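Side-chain contacts in aminotransferase, class III (Deinococcus radiodurans, PDB 3I4J), which probably acts as a pyridoxal-phosphate-dependent transaminase of class III, moving amino groups between substrates: residues A78-R83 with I312-D317; E19-Y24 with G404-I409; R91-S96 with T102-K107; L244-S247 with G251-P254; I125-S130 with P211-R216. The protein carries 1 engineered substitution. All blocks are in the same frame, centred on the assembly; numbering follows the deposited sequence.

Interaction 1. Residues A78-R83 with I312-D317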
# COMPACT_ATOMS: atom_id res chain seq x y z
N ALA C 78 1.51 -16.96 -8.34
CA ALA C 78 2.01 -17.56 -7.11
C ALA C 78 2.91 -18.75 -7.41
O ALA C 78 4.00 -18.87 -6.85
CB ALA C 78 0.85 -18.00 -6.22
N GLY C 79 2.46 -19.62 -8.30
CA GLY C 79 3.26 -20.79 -8.67
C GLY C 79 4.53 -20.40 -9.41
O GLY C 79 5.61 -20.92 -9.11
N ARG C 80 4.40 -19.49 -10.36
CA ARG C 80 5.54 -19.03 -11.14
C ARG C 80 6.60 -18.39 -10.26
O ARG C 80 7.79 -18.66 -10.39
CB ARG C 80 5.09 -18.03 -12.21
CG ARG C 80 4.45 -18.68 -13.44
CD ARG C 80 5.52 -19.35 -14.30
NE ARG C 80 6.54 -18.40 -14.73
CZ ARG C 80 6.34 -17.43 -15.62
NH1 ARG C 80 5.15 -17.28 -16.19
NH2 ARG C 80 7.32 -16.59 -15.92
N LEU C 81 6.15 -17.54 -9.34
CA LEU C 81 7.07 -16.85 -8.44
C LEU C 81 7.77 -17.83 -7.50
O LEU C 81 8.99 -17.77 -7.34
CB LEU C 81 6.30 -15.80 -7.63
CG LEU C 81 7.09 -15.05 -6.55
CD1 LEU C 81 8.21 -14.24 -7.20
CD2 LEU C 81 6.15 -14.13 -5.79
N ALA C 82 7.00 -18.72 -6.89
CA ALA C 82 7.54 -19.71 -5.97
C ALA C 82 8.66 -20.51 -6.63
O ALA C 82 9.71 -20.73 -6.02
CB ALA C 82 6.43 -20.66 -5.50
N ARG C 83 8.44 -20.94 -7.87
CA ARG C 83 9.43 -21.72 -8.59
C ARG C 83 10.68 -20.90 -8.94
O ARG C 83 11.80 -21.40 -8.82
CB ARG C 83 8.82 -22.32 -9.87
CG ARG C 83 7.80 -23.43 -9.59
CD ARG C 83 7.37 -24.14 -10.87
NE ARG C 83 6.47 -23.35 -11.71
CZ ARG C 83 5.18 -23.15 -11.45
NH1 ARG C 83 4.62 -23.67 -10.36
NH2 ARG C 83 4.44 -22.43 -12.29
N ILE C 312 10.00 -11.38 -17.96
CA ILE C 312 11.15 -10.63 -18.45
C ILE C 312 12.43 -10.97 -17.68
O ILE C 312 13.49 -11.19 -18.28
CB ILE C 312 10.87 -9.12 -18.37
CG1 ILE C 312 9.72 -8.77 -19.33
CG2 ILE C 312 12.12 -8.32 -18.70
CD1 ILE C 312 9.21 -7.35 -19.19
N VAL C 313 12.32 -11.01 -16.36
CA VAL C 313 13.46 -11.33 -15.50
C VAL C 313 14.05 -12.69 -15.89
O VAL C 313 15.27 -12.85 -15.94
CB VAL C 313 13.03 -11.34 -14.01
CG1 VAL C 313 14.15 -11.91 -13.14
CG2 VAL C 313 12.69 -9.92 -13.57
N GLU C 314 13.18 -13.65 -16.16
CA GLU C 314 13.62 -14.99 -16.54
C GLU C 314 14.11 -15.04 -17.99
O GLU C 314 15.20 -15.54 -18.27
CB GLU C 314 12.49 -16.00 -16.34
CG GLU C 314 11.99 -16.09 -14.91
CD GLU C 314 10.93 -17.17 -14.71
OE1 GLU C 314 9.96 -17.20 -15.49
OE2 GLU C 314 11.08 -17.97 -13.77
N ARG C 315 13.31 -14.51 -18.91
CA ARG C 315 13.68 -14.53 -20.32
C ARG C 315 15.00 -13.82 -20.61
O ARG C 315 15.81 -14.30 -21.41
CB ARG C 315 12.57 -13.90 -21.16
CG ARG C 315 12.81 -13.98 -22.67
CD ARG C 315 11.64 -13.41 -23.45
NE ARG C 315 11.57 -11.95 -23.35
CZ ARG C 315 10.51 -11.28 -22.91
NH1 ARG C 315 9.42 -11.92 -22.51
NH2 ARG C 315 10.54 -9.96 -22.86
N GLU C 316 15.24 -12.68 -19.96
CA GLU C 316 16.47 -11.93 -20.17
C GLU C 316 17.58 -12.33 -19.19
O GLU C 316 18.67 -11.77 -19.24
CB GLU C 316 16.20 -10.42 -20.06
CG GLU C 316 15.14 -9.90 -21.02
CD GLU C 316 15.01 -8.38 -21.02
OE1 GLU C 316 15.54 -7.72 -20.10
OE2 GLU C 316 14.35 -7.85 -21.94
N ASP C 317 17.29 -13.29 -18.32
CA ASP C 317 18.24 -13.75 -17.31
C ASP C 317 18.88 -12.55 -16.62
O ASP C 317 20.10 -12.39 -16.59
CB ASP C 317 19.33 -14.64 -17.94
CG ASP C 317 20.28 -15.22 -16.91
OD1 ASP C 317 19.87 -15.40 -15.74
OD2 ASP C 317 21.45 -15.52 -17.27
O HOH W 1 8.61 -19.14 -13.01
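An interhelical salt bridge between Arg80 and Glu314 ties helix 72-84 to the last turn of helix 300-315, two elements far apart in sequence. The backbones stay well separated, with 10.5 Å between the CA atoms of Arg80 and Glu314, and the two side chains span the gap. Arg80 NH2 donates to Glu314 OE1 at 2.7 Å, with an N-H...O angle of 151°. The oxygen is approached on its syn side, and the guanidinium and carboxylate planes are turned only 15° apart, although NH2 stands clear of the carboxylate plane.

The Arg80 chain is bent at chi2 (-73°) and chi3, which swings NE to the side of its own carbonyl, where a water bridges the two, accepting from Arg80 NE at 2.8 Å and donating to both Arg80 O and Glu314 OE2. Both carboxylate oxygens are thus engaged, one directly and one through water. In this class III aminotransferase the bridge is a surface ion pair between helices, and Arg80 NH2 also forms a salt bridge with Asp311, one turn before Glu314. Two carboxylates from the same helix share one guanidinium nitrogen. Apart from its charged end, Arg80 packs on Leu307 and Leu310, while Glu314 lies against Phe84.

Interaction 2. Residues E19-Y24 with G404-I409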
# COMPACT_ATOMS: atom_id res chain seq x y z
N GLU C 19 12.97 5.74 -20.09
CA GLU C 19 13.37 4.82 -21.15
C GLU C 19 14.61 4.04 -20.72
O GLU C 19 15.69 4.61 -20.60
CB GLU C 19 13.73 5.59 -22.43
CG GLU C 19 12.62 6.44 -23.03
CD GLU C 19 13.12 7.25 -24.23
OE1 GLU C 19 12.28 7.85 -24.93
OE2 GLU C 19 14.34 7.28 -24.47
N GLY C 20 14.46 2.74 -20.49
CA GLY C 20 15.60 1.94 -20.08
C GLY C 20 16.11 2.36 -18.72
O GLY C 20 15.35 2.35 -17.74
N VAL C 21 17.38 2.73 -18.63
CA VAL C 21 17.94 3.15 -17.36
C VAL C 21 17.89 4.67 -17.22
O VAL C 21 18.44 5.23 -16.27
CB VAL C 21 19.42 2.68 -17.20
CG1 VAL C 21 19.49 1.17 -17.35
CG2 VAL C 21 20.30 3.37 -18.24
N PHE C 22 17.20 5.34 -18.14
CA PHE C 22 17.11 6.80 -18.12
C PHE C 22 15.76 7.43 -17.81
O PHE C 22 14.71 6.88 -18.13
CB PHE C 22 17.60 7.36 -19.45
CG PHE C 22 19.01 7.01 -19.78
CD1 PHE C 22 20.07 7.69 -19.18
CD2 PHE C 22 19.29 6.00 -20.69
CE1 PHE C 22 21.39 7.35 -19.48
CE2 PHE C 22 20.61 5.65 -20.99
CZ PHE C 22 21.66 6.33 -20.39
N LEU C 23 15.81 8.62 -17.21
CA LEU C 23 14.62 9.40 -16.89
C LEU C 23 14.77 10.78 -17.55
O LEU C 23 15.88 11.30 -17.67
CB LEU C 23 14.48 9.57 -15.38
CG LEU C 23 14.13 8.33 -14.55
CD1 LEU C 23 14.13 8.71 -13.07
CD2 LEU C 23 12.77 7.78 -14.96
N TYR C 24 13.65 11.37 -17.97
CA TYR C 24 13.67 12.68 -18.61
C TYR C 24 12.66 13.59 -17.93
O TYR C 24 11.54 13.16 -17.63
CB TYR C 24 13.28 12.55 -20.09
CG TYR C 24 14.13 11.59 -20.91
CD1 TYR C 24 15.13 12.07 -21.77
CD2 TYR C 24 13.95 10.21 -20.81
CE1 TYR C 24 15.91 11.20 -22.52
CE2 TYR C 24 14.74 9.33 -21.56
CZ TYR C 24 15.72 9.83 -22.40
OH TYR C 24 16.51 8.96 -23.11
N GLY C 404 22.46 1.07 -7.22
CA GLY C 404 21.80 -0.12 -7.72
C GLY C 404 20.94 0.21 -8.92
O GLY C 404 19.74 0.42 -8.78
N PRO C 405 21.54 0.27 -10.11
CA PRO C 405 20.80 0.58 -11.34
C PRO C 405 19.97 -0.63 -11.78
O PRO C 405 20.07 -1.71 -11.19
CB PRO C 405 21.92 0.90 -12.33
CG PRO C 405 23.02 -0.05 -11.89
CD PRO C 405 22.98 0.08 -10.38
N PRO C 406 19.13 -0.46 -12.80
CA PRO C 406 18.30 -1.56 -13.29
C PRO C 406 19.14 -2.76 -13.71
O PRO C 406 20.23 -2.60 -14.27
CB PRO C 406 17.56 -0.94 -14.48
CG PRO C 406 17.41 0.49 -14.05
CD PRO C 406 18.77 0.81 -13.47
N LEU C 407 18.64 -3.96 -13.43
CA LEU C 407 19.33 -5.20 -13.76
C LEU C 407 19.58 -5.34 -15.26
O LEU C 407 20.40 -6.15 -15.70
CB LEU C 407 18.53 -6.39 -13.25
CG LEU C 407 18.70 -6.77 -11.77
CD1 LEU C 407 18.78 -5.52 -10.91
CD2 LEU C 407 17.57 -7.68 -11.33
N SER C 408 18.85 -4.54 -16.04
CA SER C 408 18.96 -4.54 -17.50
C SER C 408 19.99 -3.54 -18.03
O SER C 408 20.14 -3.38 -19.24
CB SER C 408 17.58 -4.22 -18.09
OG SER C 408 17.01 -3.11 -17.41
N ILE C 409 20.70 -2.86 -17.13
CA ILE C 409 21.70 -1.87 -17.54
C ILE C 409 22.78 -2.54 -18.39
O ILE C 409 23.15 -3.69 -18.14
CB ILE C 409 22.34 -1.20 -16.31
CG1 ILE C 409 23.26 -0.06 -16.75
CG2 ILE C 409 23.11 -2.24 -15.49
CD1 ILE C 409 23.71 0.82 -15.60
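Val21 reaches across from the tight turn at residues 19-22 to the loop 404-409, and its side chain carries this apolar contact on the hairpin side. Its CB points toward the other loop, where the CA atoms of Val21 and Pro406 stand 6.2 Å apart. From CB the chain divides. The CG1 branch, set anti to the carbonyl carbon (chi1 -57°), is the one that touches: it lies 3.8 Å from Ile409 CB and comes equally near to Ile409 CA, so it rests on the root of the isoleucine rather than on its far end. The same methyl sits 4.0 Å from Pro406 CG, with CB and CD of the proline ring at almost the same distance. One carbon is thus received between a pyrrolidine ring and a branched chain. The CG2 branch serves its own segment, lying over one face of the Phe22 ring, 3.6 Å above the plane and offset toward the rim.

The side chains of Val21 and Ile409 cross at about a right angle. No hydrogen bond joins the two segments, and the meeting rests on van der Waals packing of buried carbon. Glu413 of helix 411-428 touches Val21, and Val414 of that helix touches Ile409. Each partner sits on a turn: a type II' beta turn from Glu19 to Phe22 links strands 14-19 and 22-25, and a type I turn from Pro406 to Ile409 precedes helix 411-428. The arrangement is that of a beta hairpin, its type II' turn packed on the loop leading into the C-terminal helix.

Interaction 3. Residues R91-S96 with T102-K107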
# COMPACT_ATOMS: atom_id res chain seq x y z
N ARG C 91 3.90 -20.81 -0.04
CA ARG C 91 2.63 -20.11 -0.25
C ARG C 91 2.83 -18.61 -0.30
O ARG C 91 3.44 -18.02 0.58
CB ARG C 91 1.67 -20.46 0.88
CG ARG C 91 1.25 -21.92 0.90
CD ARG C 91 0.16 -22.20 -0.13
NE ARG C 91 -0.28 -23.59 -0.09
CZ ARG C 91 -1.48 -24.01 -0.50
NH1 ARG C 91 -2.36 -23.15 -0.98
NH2 ARG C 91 -1.78 -25.29 -0.42
N PHE C 92 2.28 -17.99 -1.35
CA PHE C 92 2.41 -16.56 -1.59
C PHE C 92 1.25 -15.72 -1.04
O PHE C 92 0.09 -15.90 -1.42
CB PHE C 92 2.54 -16.32 -3.10
CG PHE C 92 2.70 -14.87 -3.48
CD1 PHE C 92 3.73 -14.10 -2.94
CD2 PHE C 92 1.82 -14.28 -4.39
CE1 PHE C 92 3.89 -12.76 -3.30
CE2 PHE C 92 1.97 -12.94 -4.75
CZ PHE C 92 3.01 -12.18 -4.21
N TRP C 93 1.60 -14.80 -0.15
CA TRP C 93 0.65 -13.88 0.46
C TRP C 93 0.94 -12.54 -0.20
O TRP C 93 1.95 -11.89 0.10
CB TRP C 93 0.88 -13.82 1.97
CG TRP C 93 0.11 -12.73 2.67
CD1 TRP C 93 0.63 -11.62 3.29
CD2 TRP C 93 -1.31 -12.64 2.82
NE1 TRP C 93 -0.38 -10.86 3.83
CE2 TRP C 93 -1.58 -11.46 3.55
CE3 TRP C 93 -2.38 -13.45 2.42
CZ2 TRP C 93 -2.88 -11.07 3.89
CZ3 TRP C 93 -3.67 -13.07 2.75
CH2 TRP C 93 -3.91 -11.89 3.48
N ALA C 94 0.06 -12.12 -1.10
CA ALA C 94 0.25 -10.88 -1.84
C ALA C 94 -0.32 -9.66 -1.13
O ALA C 94 -1.42 -9.71 -0.58
CB ALA C 94 -0.38 -11.00 -3.23
N VAL C 95 0.45 -8.57 -1.15
CA VAL C 95 0.01 -7.31 -0.57
C VAL C 95 0.48 -6.18 -1.49
O VAL C 95 1.02 -6.44 -2.57
CB VAL C 95 0.55 -7.09 0.87
CG1 VAL C 95 -0.11 -8.08 1.82
CG2 VAL C 95 2.07 -7.23 0.91
N SER C 96 0.27 -4.93 -1.08
CA SER C 96 0.63 -3.79 -1.93
C SER C 96 1.98 -3.14 -1.66
O SER C 96 2.54 -2.50 -2.55
CB SER C 96 -0.46 -2.72 -1.84
OG SER C 96 -1.72 -3.23 -2.22
N THR C 102 6.13 -7.02 5.51
CA THR C 102 6.95 -7.23 6.69
C THR C 102 6.08 -7.45 7.92
O THR C 102 6.32 -8.36 8.71
CB THR C 102 7.87 -6.03 6.92
OG1 THR C 102 8.75 -5.88 5.79
CG2 THR C 102 8.69 -6.22 8.19
N GLU C 103 5.07 -6.61 8.09
CA GLU C 103 4.18 -6.76 9.23
C GLU C 103 3.43 -8.09 9.14
O GLU C 103 3.18 -8.74 10.17
CB GLU C 103 3.19 -5.59 9.29
CG GLU C 103 3.86 -4.25 9.57
CD GLU C 103 4.69 -4.24 10.86
OE1 GLU C 103 4.13 -4.53 11.93
OE2 GLU C 103 5.91 -3.94 10.79
N SER C 104 3.09 -8.51 7.92
CA SER C 104 2.38 -9.78 7.74
C SER C 104 3.29 -10.91 8.20
O SER C 104 2.84 -11.84 8.86
CB SER C 104 2.01 -10.01 6.27
OG SER C 104 1.02 -9.09 5.82
N ALA C 105 4.57 -10.81 7.86
CA ALA C 105 5.55 -11.83 8.22
C ALA C 105 5.68 -11.98 9.74
O ALA C 105 5.76 -13.09 10.26
CB ALA C 105 6.90 -11.48 7.61
N VAL C 106 5.72 -10.85 10.43
CA VAL C 106 5.82 -10.84 11.89
C VAL C 106 4.57 -11.44 12.51
O VAL C 106 4.64 -12.26 13.42
CB VAL C 106 6.02 -9.39 12.41
CG1 VAL C 106 5.91 -9.35 13.92
CG2 VAL C 106 7.38 -8.88 11.97
N LYS C 107 3.41 -11.03 12.00
CA LYS C 107 2.13 -11.52 12.51
C LYS C 107 2.08 -13.04 12.35
O LYS C 107 1.69 -13.76 13.28
CB LYS C 107 0.99 -10.86 11.73
CG LYS C 107 -0.40 -11.05 12.32
CD LYS C 107 -0.97 -12.43 12.05
CE LYS C 107 -2.40 -12.56 12.57
NZ LYS C 107 -3.32 -11.61 11.90
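Trp93 of strand 91-95 and Ser104 of helix 98-115 meet through one polar bond. The indole NE1 donates to Ser104 OG at 3.0 Å. The bond is bent, with an N-H...O angle of 141°, and the hydroxyl oxygen stands 17° out of the indole plane, near the ring edge. Trp93 CG lies opposite the backbone N (chi1 170°), sending the indole out toward the helix. Ser104 OG is also hydrogen-bonded to the carbonyl O of Glu100, one turn earlier in its helix, so the hydroxyl links indole and helix backbone.

The van der Waals part is slight: Ser104 CB lies 3.7 Å from Trp93 CD1, and Val95 CG1 stands 4.3 Å from Ser104 OG. Phe290 meets the Trp93 ring edge-to-face, and Leu273 of the adjoining strand packs against both Trp93 and Ser104. Replacing the tryptophan with a leucine would probably leave Ser104 OG without its indole donor and open a gap beside Phe290.

In this chain's sheet strand 91-95 is outermost, and its Phe92 makes backbone bonds to the second subunit. A buried N-H is paired here with a buried hydroxyl, and neither loses its hydrogen bond on entering the interior.

Interaction 4. Residues L244-S247 with G251-P254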
# COMPACT_ATOMS: atom_id res chain seq x y z
N LEU C 244 16.93 -15.04 -4.89
CA LEU C 244 16.82 -14.48 -3.54
C LEU C 244 18.27 -14.39 -3.09
O LEU C 244 19.04 -15.33 -3.29
CB LEU C 244 16.01 -15.39 -2.61
CG LEU C 244 14.51 -15.48 -2.86
CD1 LEU C 244 13.89 -16.51 -1.93
CD2 LEU C 244 13.86 -14.11 -2.64
N ALA C 245 18.65 -13.27 -2.48
CA ALA C 245 20.03 -13.09 -2.04
C ALA C 245 20.49 -14.13 -1.03
O ALA C 245 21.66 -14.51 -1.01
CB ALA C 245 20.21 -11.68 -1.45
N LEU C 246 19.57 -14.58 -0.19
CA LEU C 246 19.89 -15.56 0.84
C LEU C 246 20.50 -16.84 0.26
O LEU C 246 21.37 -17.45 0.88
CB LEU C 246 18.64 -15.93 1.65
CG LEU C 246 18.86 -16.82 2.88
CD1 LEU C 246 19.77 -16.10 3.87
CD2 LEU C 246 17.52 -17.16 3.53
N SER C 247 20.03 -17.22 -0.92
CA SER C 247 20.50 -18.43 -1.60
C SER C 247 21.98 -18.41 -1.96
O SER C 247 22.57 -19.46 -2.22
CB SER C 247 19.69 -18.66 -2.88
OG SER C 247 18.32 -18.86 -2.57
N GLY C 251 22.67 -21.98 -0.92
CA GLY C 251 21.28 -22.28 -1.20
C GLY C 251 20.35 -22.29 -0.00
O GLY C 251 19.26 -22.86 -0.07
N VAL C 252 20.76 -21.67 1.09
CA VAL C 252 19.93 -21.62 2.30
C VAL C 252 18.57 -21.01 1.99
O VAL C 252 18.46 -20.08 1.19
CB VAL C 252 20.61 -20.80 3.42
CG1 VAL C 252 19.61 -20.47 4.53
CG2 VAL C 252 21.78 -21.59 4.01
N THR C 253 17.53 -21.56 2.61
CA THR C 253 16.17 -21.07 2.43
C THR C 253 15.59 -20.72 3.79
O THR C 253 15.88 -21.37 4.79
CB THR C 253 15.27 -22.13 1.75
OG1 THR C 253 15.29 -23.35 2.52
CG2 THR C 253 15.76 -22.41 0.33
N PRO C 254 14.76 -19.66 3.84
CA PRO C 254 14.15 -19.23 5.09
C PRO C 254 12.80 -19.92 5.27
O PRO C 254 12.38 -20.71 4.42
CB PRO C 254 13.99 -17.73 4.88
CG PRO C 254 13.58 -17.67 3.44
CD PRO C 254 14.45 -18.72 2.75
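Ser247, at the end of a short 3-10 segment, accepts a hydrogen bond at its carbonyl O from Gly251 N, with an N...O distance of 2.8 Å and an N-H...O angle of 140°. The chain doubles back here, with the CA atoms of Ser247 and Gly251 3.9 Å apart. Gly251 has positive phi (68°), which helps to carry the chain through the bend.

Leu246 fills the inner side of this loop. With CG opposite its backbone N (chi1 -173°), it extends toward the returning arm of the loop, where CD2 packs 3.5 Å from Pro254 CD and 3.8 Å from Pro254 CB. The leucine and proline side chains run past each other in opposite directions. The same CD2 lies 4.0 Å from Val252 CG1, while Leu246 CG sits 3.7 Å from the carbonyl O of Val252.

Beyond the loop, Leu246 also rests on Tyr214 of helix 213-224 and on Phe228 and Ala230 of strand 227-231. An alanine in place of the leucine would lose both methyls and is likely to open a gap between Pro254, Val252 and Tyr214.

The chemistry divides the work: one backbone bond closes the loop, and aliphatic packing holds its two arms together just before strand 256-259.

Interaction 5. Residues I125-S130 with P211-R216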
# COMPACT_ATOMS: atom_id res chain seq x y z
N ILE C 125 13.75 -11.32 16.98
CA ILE C 125 15.11 -10.82 16.94
C ILE C 125 15.39 -10.17 15.60
O ILE C 125 15.05 -10.73 14.56
CB ILE C 125 16.14 -11.96 17.13
CG1 ILE C 125 15.93 -12.62 18.49
CG2 ILE C 125 17.56 -11.41 16.99
CD1 ILE C 125 16.75 -13.88 18.70
N THR C 126 15.97 -8.97 15.64
CA THR C 126 16.37 -8.28 14.43
C THR C 126 17.83 -7.91 14.63
O THR C 126 18.36 -8.01 15.74
CB THR C 126 15.51 -7.02 14.13
OG1 THR C 126 15.52 -6.14 15.25
CG2 THR C 126 14.07 -7.45 13.81
N ARG C 127 18.50 -7.47 13.57
CA ARG C 127 19.92 -7.19 13.65
C ARG C 127 20.31 -5.74 13.37
O ARG C 127 19.78 -5.12 12.45
CB ARG C 127 20.63 -8.12 12.66
CG ARG C 127 22.15 -8.14 12.71
CD ARG C 127 22.66 -9.07 11.61
NE ARG C 127 22.22 -8.60 10.30
CZ ARG C 127 22.23 -9.33 9.18
NH1 ARG C 127 22.66 -10.58 9.20
NH2 ARG C 127 21.79 -8.79 8.05
N VAL C 128 21.25 -5.23 14.16
CA VAL C 128 21.74 -3.87 13.97
C VAL C 128 22.36 -3.82 12.57
O VAL C 128 23.04 -4.76 12.16
CB VAL C 128 22.84 -3.53 15.02
CG1 VAL C 128 23.41 -2.15 14.76
CG2 VAL C 128 22.26 -3.60 16.43
N PRO C 129 22.11 -2.74 11.81
CA PRO C 129 21.32 -1.55 12.14
C PRO C 129 19.98 -1.56 11.41
O PRO C 129 19.37 -0.51 11.20
CB PRO C 129 22.21 -0.43 11.64
CG PRO C 129 22.67 -1.00 10.32
CD PRO C 129 22.94 -2.48 10.62
N SER C 130 19.52 -2.75 11.02
CA SER C 130 18.26 -2.90 10.31
C SER C 130 17.06 -2.76 11.24
O SER C 130 16.90 -1.74 11.92
CB SER C 130 18.21 -4.28 9.63
OG SER C 130 19.36 -4.51 8.84
N PRO C 211 31.00 -15.62 4.08
CA PRO C 211 30.48 -16.94 3.74
C PRO C 211 30.32 -17.75 5.02
O PRO C 211 31.06 -17.54 5.99
CB PRO C 211 31.57 -17.51 2.82
CG PRO C 211 32.07 -16.28 2.12
CD PRO C 211 32.18 -15.28 3.26
N GLY C 212 29.33 -18.64 5.03
CA GLY C 212 29.08 -19.48 6.19
C GLY C 212 28.12 -18.90 7.22
O GLY C 212 27.61 -19.63 8.07
N TYR C 213 27.86 -17.60 7.14
CA TYR C 213 26.98 -16.93 8.10
C TYR C 213 25.53 -17.44 8.11
O TYR C 213 25.04 -17.92 9.14
CB TYR C 213 26.97 -15.43 7.83
CG TYR C 213 26.21 -14.60 8.84
CD1 TYR C 213 26.85 -14.02 9.93
CD2 TYR C 213 24.85 -14.33 8.66
CE1 TYR C 213 26.16 -13.18 10.81
CE2 TYR C 213 24.15 -13.50 9.53
CZ TYR C 213 24.82 -12.92 10.60
OH TYR C 213 24.15 -12.05 11.42
N TYR C 214 24.84 -17.35 6.98
CA TYR C 214 23.46 -17.79 6.96
C TYR C 214 23.26 -19.29 7.08
O TYR C 214 22.19 -19.75 7.50
CB TYR C 214 22.74 -17.22 5.74
CG TYR C 214 22.56 -15.73 5.88
CD1 TYR C 214 21.79 -15.19 6.91
CD2 TYR C 214 23.24 -14.85 5.03
CE1 TYR C 214 21.71 -13.79 7.10
CE2 TYR C 214 23.17 -13.47 5.21
CZ TYR C 214 22.41 -12.95 6.24
OH TYR C 214 22.37 -11.58 6.42
N GLU C 215 24.27 -20.07 6.70
CA GLU C 215 24.18 -21.52 6.83
C GLU C 215 24.07 -21.80 8.33
O GLU C 215 23.24 -22.61 8.76
CB GLU C 215 25.42 -22.21 6.26
CG GLU C 215 25.54 -22.14 4.73
CD GLU C 215 26.23 -20.89 4.22
OE1 GLU C 215 26.39 -19.91 4.99
OE2 GLU C 215 26.60 -20.87 3.03
N ARG C 216 24.90 -21.12 9.12
CA ARG C 216 24.89 -21.29 10.57
C ARG C 216 23.62 -20.71 11.18
O ARG C 216 23.04 -21.30 12.09
CB ARG C 216 26.14 -20.64 11.19
CG ARG C 216 26.23 -20.75 12.72
CD ARG C 216 26.14 -22.20 13.21
NE ARG C 216 27.14 -23.05 12.58
CZ ARG C 216 28.43 -23.06 12.91
NH1 ARG C 216 28.89 -22.26 13.88
NH2 ARG C 216 29.28 -23.84 12.25
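Arg127 and the consecutive tyrosines Tyr213 and Tyr214 meet with NH1 of the guanidinium set between two phenol oxygens. The guanidinium plane is inclined to both rings by a little over 50°, so neither ring stacks on it; both hydroxyls lie at its edge, close to its plane. NH1 donates to both, to Tyr214 OH at 3.0 Å and to Tyr213 OH at 3.1 Å, and each of these bonds is nearly straight. NH2 adds a longer bond of 3.3 Å to Tyr214 OH, which is therefore gripped end-on by two nitrogens.

The arginine and Tyr213 approach from opposite directions, while Tyr214 crosses at a slant. Divergent first torsions let neighbours in one helix turn converge: Tyr213 has CG opposite its backbone N (chi1 -174°), and Tyr214 has CG beside its own (chi1 -69°). The two rings also touch, Tyr213 CD2 standing 3.5 Å over the centre of the Tyr214 face, the edge of Tyr213 over the face of Tyr214, which probably limits how far either ring can turn. Tyr214 OH is also hydrogen-bonded to the carbonyl O of Pro198, and Arg127 NH2 makes a weak bond to the carbonyl O of Glu197.

Arg127 leaves the end of strand 123-127, beside Ala196 of strand 191-196, and meets the first turn of helix 213-224, where Tyr213 also packs on helix 172-176 and Tyr214 against Trp249.

The five contacts show how chemistry follows place. Interaction 1 is a solvent-near ion pair between helices, whereas interactions 2, 3 and 5 are buried and interaction 4 partly so. Among the buried ones, interaction 2 is purely apolar, while interactions 3 and 5 bury N-H donors facing hydroxyls; both reach the mixed sheet, through strands 91-95 and 123-127. Interactions 1 and 3 join directly, Leu81 and Ala78 of helix 72-84 packing on Phe92, and both touch the second subunit. Interactions 4 and 5 touch, Leu246 of the one packing on Tyr214 of the other. Interaction 2 lies farthest from interaction 5, about 31 Å between centres, though its nearest atoms are about 5 Å from interaction 1.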